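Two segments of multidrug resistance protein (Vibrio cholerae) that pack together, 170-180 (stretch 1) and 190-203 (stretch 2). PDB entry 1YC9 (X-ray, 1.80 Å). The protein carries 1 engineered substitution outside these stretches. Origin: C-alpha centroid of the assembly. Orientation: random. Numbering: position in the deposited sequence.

Stretch 1 (170-180) VRNKTVELLEK
Stretch 2, residues 190-203: GSVSQAKAVAASVE

Both stretches are helical throughout, each a segment of a longer helix, with phi near -65° and psi near -40° and i to i+4 backbone hydrogen bonds such as Val175 N to Arg171 O (3.1 Å) and Ala199 N to Ala195 O (3.0 Å). The helices run antiparallel: their N-to-C directions differ by 161°, the signed crossing angle is -161°, and the axes approach to 8.9 Å. The register is set by three CA-CA pairs, Arg171 with Ala199 at 5.2 Å, Val175 with Ala195 at 5.5 Å and Leu178 with Val192 at 5.8 Å. Steps of four and three residues in one chain are met by steps of four and three in the other, so the same faces keep meeting along the pair. Together the stretches bury 535 Å².

At the two closest register pairs, one partner is alanine; at the third, Leu178 meets Val192 with the CA atoms slightly farther apart. Ala195 and Ala199 point toward stretch 1, and Val175, toward in its turn and with chi1 t (161°), reaches both: its CG2 lies 3.9 Å from Ala195 CB and 4.3 Å from Ala199 CB. The same methyl sits 3.4 Å from Ala195 O, packed directly on the helix backbone. Leu178, with chi1 off-well at -95° and chi2 p, sends CD2 to 3.9 Å from Ala195 CB and to 3.6 Å from Ser191 O. Val192, sideways and chi1 t, places CG2 4.2 Å from Leu178 CB and 3.6 Å from Leu178 O.

Arg171 points toward stretch 2 and uses its aliphatic portion as a hydrophobic side chain. With chi1 m, chi2 m, chi3 t and chi4 -80°, it sets CB 3.9 Å from Ala199 CB, CG 4.0 Å from Val202 CG2 and CD 3.7 Å from Val198 CG1. Val198 and Val202 are both chi1 t and point toward stretch 1; Val198 CG1 lies at the edge of the guanidinium, near its plane.

One salt bridge lies beside this packing. Glu179 (chi1 m, chi2 t, chi3 -50°) and Lys196 (m, t, t, m) both leave their backbones sideways, yet their ends come nearer the opposing helix and meet in a salt bridge, Glu179 OE2 to Lys196 NZ at 3.1 Å. The Glu179 stem packs as well, with CG 3.8 Å from Val192 CG1, and the Lys196 ammonium lies beside Val175, Lys196 NZ being 3.8 Å from Val175 CG1.

No direct hydrogen bond crosses the contact; apart from the salt bridge, the polar links run through two waters. Water 1 donates to Arg171 O at 2.8 Å and to Ala195 O at 2.7 Å, joining two backbone carbonyls that could not bond each other, since both are acceptors. Water 2 accepts from Asn172 ND2 at 3.0 Å and donates to Glu203 OE1 at 2.6 Å. Asn172 (chi1 m, chi2 -18°) points away at CB, but its end comes nearer, and OD1 rests 3.7 Å from Ala199 CB.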

# COMPACT_ATOMS: atom_id res chain seq x y z
N VAL A 170 -39.80 17.23 17.31
CA VAL A 170 -40.09 18.64 17.34
C VAL A 170 -40.58 19.17 15.97
O VAL A 170 -41.59 19.90 15.92
CB VAL A 170 -38.87 19.43 17.85
CG1 VAL A 170 -39.08 20.93 17.69
CG2 VAL A 170 -38.63 19.07 19.34
N ARG A 171 -39.87 18.82 14.90
CA ARG A 171 -40.27 19.21 13.55
C ARG A 171 -41.68 18.77 13.20
O ARG A 171 -42.40 19.54 12.54
CB ARG A 171 -39.30 18.67 12.47
CG ARG A 171 -37.84 19.07 12.63
CD ARG A 171 -37.60 20.53 12.80
NE ARG A 171 -36.23 20.93 13.15
CZ ARG A 171 -35.70 20.88 14.38
NH1 ARG A 171 -36.37 20.39 15.43
NH2 ARG A 171 -34.47 21.33 14.57
N ASN A 172 -42.06 17.57 13.60
CA ASN A 172 -43.39 17.04 13.40
C ASN A 172 -44.40 17.84 14.23
O ASN A 172 -45.49 18.18 13.73
CB ASN A 172 -43.44 15.55 13.74
CG ASN A 172 -42.71 14.69 12.70
OD1 ASN A 172 -42.48 15.14 11.59
ND2 ASN A 172 -42.37 13.48 13.05
N LYS A 173 -44.01 18.21 15.46
CA LYS A 173 -44.88 19.02 16.34
C LYS A 173 -45.09 20.42 15.75
O LYS A 173 -46.16 21.01 15.89
CB LYS A 173 -44.33 19.11 17.78
CG LYS A 173 -44.74 17.97 18.71
CD LYS A 173 -46.19 18.15 19.15
CE LYS A 173 -46.66 17.14 20.23
NZ LYS A 173 -48.09 17.48 20.57
N THR A 174 -44.10 20.93 15.04
CA THR A 174 -44.19 22.23 14.41
C THR A 174 -45.11 22.21 13.18
O THR A 174 -45.88 23.15 12.95
CB THR A 174 -42.81 22.69 14.01
OG1 THR A 174 -41.98 22.78 15.17
CG2 THR A 174 -42.83 24.10 13.46
N VAL A 175 -44.98 21.16 12.37
CA VAL A 175 -45.90 20.97 11.24
C VAL A 175 -47.33 21.02 11.75
O VAL A 175 -48.15 21.74 11.20
CB VAL A 175 -45.64 19.64 10.53
CG1 VAL A 175 -46.87 19.21 9.66
CG2 VAL A 175 -44.38 19.74 9.69
N GLU A 176 -47.62 20.23 12.77
CA GLU A 176 -48.99 20.04 13.20
C GLU A 176 -49.59 21.25 13.91
O GLU A 176 -50.80 21.49 13.82
CB GLU A 176 -49.14 18.74 13.99
CG GLU A 176 -48.94 18.78 15.46
CD GLU A 176 -49.10 17.38 16.04
OE1 GLU A 176 -50.14 17.13 16.70
OE2 GLU A 176 -48.19 16.54 15.80
N LEU A 177 -48.74 22.06 14.55
CA LEU A 177 -49.15 23.38 15.01
C LEU A 177 -49.46 24.29 13.83
O LEU A 177 -50.48 24.98 13.83
CB LEU A 177 -48.08 24.03 15.89
CG LEU A 177 -48.46 25.44 16.37
CD1 LEU A 177 -49.66 25.42 17.29
CD2 LEU A 177 -47.28 26.10 17.06
N LEU A 178 -48.56 24.34 12.84
CA LEU A 178 -48.72 25.25 11.71
C LEU A 178 -49.92 24.86 10.87
O LEU A 178 -50.54 25.71 10.28
CB LEU A 178 -47.47 25.30 10.83
CG LEU A 178 -46.46 26.41 11.10
CD1 LEU A 178 -45.98 26.38 12.56
CD2 LEU A 178 -45.28 26.31 10.14
N GLU A 179 -50.23 23.58 10.84
CA GLU A 179 -51.36 23.08 10.08
C GLU A 179 -52.68 23.47 10.76
O GLU A 179 -53.64 23.83 10.07
CB GLU A 179 -51.28 21.58 9.92
CG GLU A 179 -50.42 21.15 8.75
CD GLU A 179 -50.58 19.68 8.41
OE1 GLU A 179 -50.48 18.85 9.35
OE2 GLU A 179 -50.85 19.35 7.23
N LYS A 180 -52.73 23.34 12.10
CA LYS A 180 -53.90 23.75 12.87
C LYS A 180 -54.11 25.26 12.69
O LYS A 180 -55.23 25.73 12.43
CB LYS A 180 -53.74 23.35 14.35
N GLY A 190 -47.46 28.36 2.57
CA GLY A 190 -46.02 28.45 2.38
C GLY A 190 -45.25 27.99 3.60
O GLY A 190 -44.35 27.17 3.48
N SER A 191 -45.66 28.47 4.76
CA SER A 191 -45.07 28.10 6.03
C SER A 191 -45.26 26.65 6.31
O SER A 191 -44.33 25.96 6.71
CB SER A 191 -45.66 28.92 7.17
OG SER A 191 -45.32 30.28 6.97
N VAL A 192 -46.46 26.16 6.06
CA VAL A 192 -46.81 24.79 6.29
C VAL A 192 -45.93 23.90 5.38
O VAL A 192 -45.38 22.91 5.84
CB VAL A 192 -48.32 24.54 5.98
CG1 VAL A 192 -48.66 23.04 5.99
CG2 VAL A 192 -49.21 25.32 6.97
N SER A 193 -45.77 24.31 4.13
CA SER A 193 -45.07 23.49 3.16
C SER A 193 -43.56 23.45 3.53
O SER A 193 -42.93 22.41 3.44
CB SER A 193 -45.25 24.02 1.75
OG SER A 193 -46.62 23.92 1.35
N GLN A 194 -43.05 24.57 3.98
CA GLN A 194 -41.65 24.69 4.38
C GLN A 194 -41.38 23.79 5.56
O GLN A 194 -40.37 23.07 5.56
CB GLN A 194 -41.31 26.13 4.70
CG GLN A 194 -39.80 26.40 4.75
CD GLN A 194 -39.15 26.30 3.41
OE1 GLN A 194 -39.20 27.22 2.65
NE2 GLN A 194 -38.54 25.15 3.12
N ALA A 195 -42.30 23.78 6.51
CA ALA A 195 -42.16 23.00 7.72
C ALA A 195 -42.20 21.53 7.43
O ALA A 195 -41.50 20.72 8.07
CB ALA A 195 -43.21 23.37 8.73
N LYS A 196 -43.05 21.15 6.47
CA LYS A 196 -43.11 19.77 6.04
C LYS A 196 -41.82 19.37 5.30
O LYS A 196 -41.36 18.26 5.47
CB LYS A 196 -44.35 19.54 5.19
CG LYS A 196 -45.61 19.63 5.99
CD LYS A 196 -46.86 19.56 5.05
CE LYS A 196 -48.11 19.35 5.87
NZ LYS A 196 -48.23 17.94 6.30
N ALA A 197 -41.23 20.29 4.56
CA ALA A 197 -40.00 20.05 3.83
C ALA A 197 -38.86 19.85 4.86
O ALA A 197 -38.10 18.85 4.78
CB ALA A 197 -39.69 21.18 2.93
N VAL A 198 -38.83 20.72 5.86
CA VAL A 198 -37.87 20.59 6.97
C VAL A 198 -38.00 19.23 7.64
O VAL A 198 -36.98 18.52 7.82
CB VAL A 198 -38.02 21.76 8.00
CG1 VAL A 198 -37.20 21.48 9.29
CG2 VAL A 198 -37.55 23.05 7.40
N ALA A 199 -39.22 18.80 7.98
CA ALA A 199 -39.42 17.55 8.73
C ALA A 199 -38.99 16.33 7.89
O ALA A 199 -38.44 15.37 8.43
CB ALA A 199 -40.85 17.36 9.14
N ALA A 200 -39.30 16.36 6.60
CA ALA A 200 -38.99 15.26 5.71
C ALA A 200 -37.45 15.16 5.59
O ALA A 200 -36.90 14.07 5.67
CB ALA A 200 -39.63 15.47 4.35
N SER A 201 -36.81 16.30 5.45
CA SER A 201 -35.36 16.39 5.41
C SER A 201 -34.67 15.87 6.67
O SER A 201 -33.67 15.16 6.57
CB SER A 201 -34.93 17.83 5.19
OG SER A 201 -33.55 17.84 4.94
N VAL A 202 -35.21 16.22 7.84
CA VAL A 202 -34.67 15.73 9.11
C VAL A 202 -34.87 14.24 9.22
O VAL A 202 -33.95 13.54 9.62
CB VAL A 202 -35.25 16.49 10.32
CG1 VAL A 202 -34.73 15.91 11.62
CG2 VAL A 202 -34.83 17.94 10.25
N GLU A 203 -36.03 13.74 8.79
CA GLU A 203 -36.23 12.31 8.78
C GLU A 203 -35.30 11.59 7.79
O GLU A 203 -34.82 10.50 8.09
CB GLU A 203 -37.67 11.92 8.46
CG GLU A 203 -37.90 10.47 8.87
CD GLU A 203 -39.37 10.10 8.96
OE1 GLU A 203 -40.22 11.00 9.02
OE2 GLU A 203 -39.63 8.90 8.96
O HOH W 1 -40.97 21.10 10.66
O HOH W 2 -41.75 11.26 11.08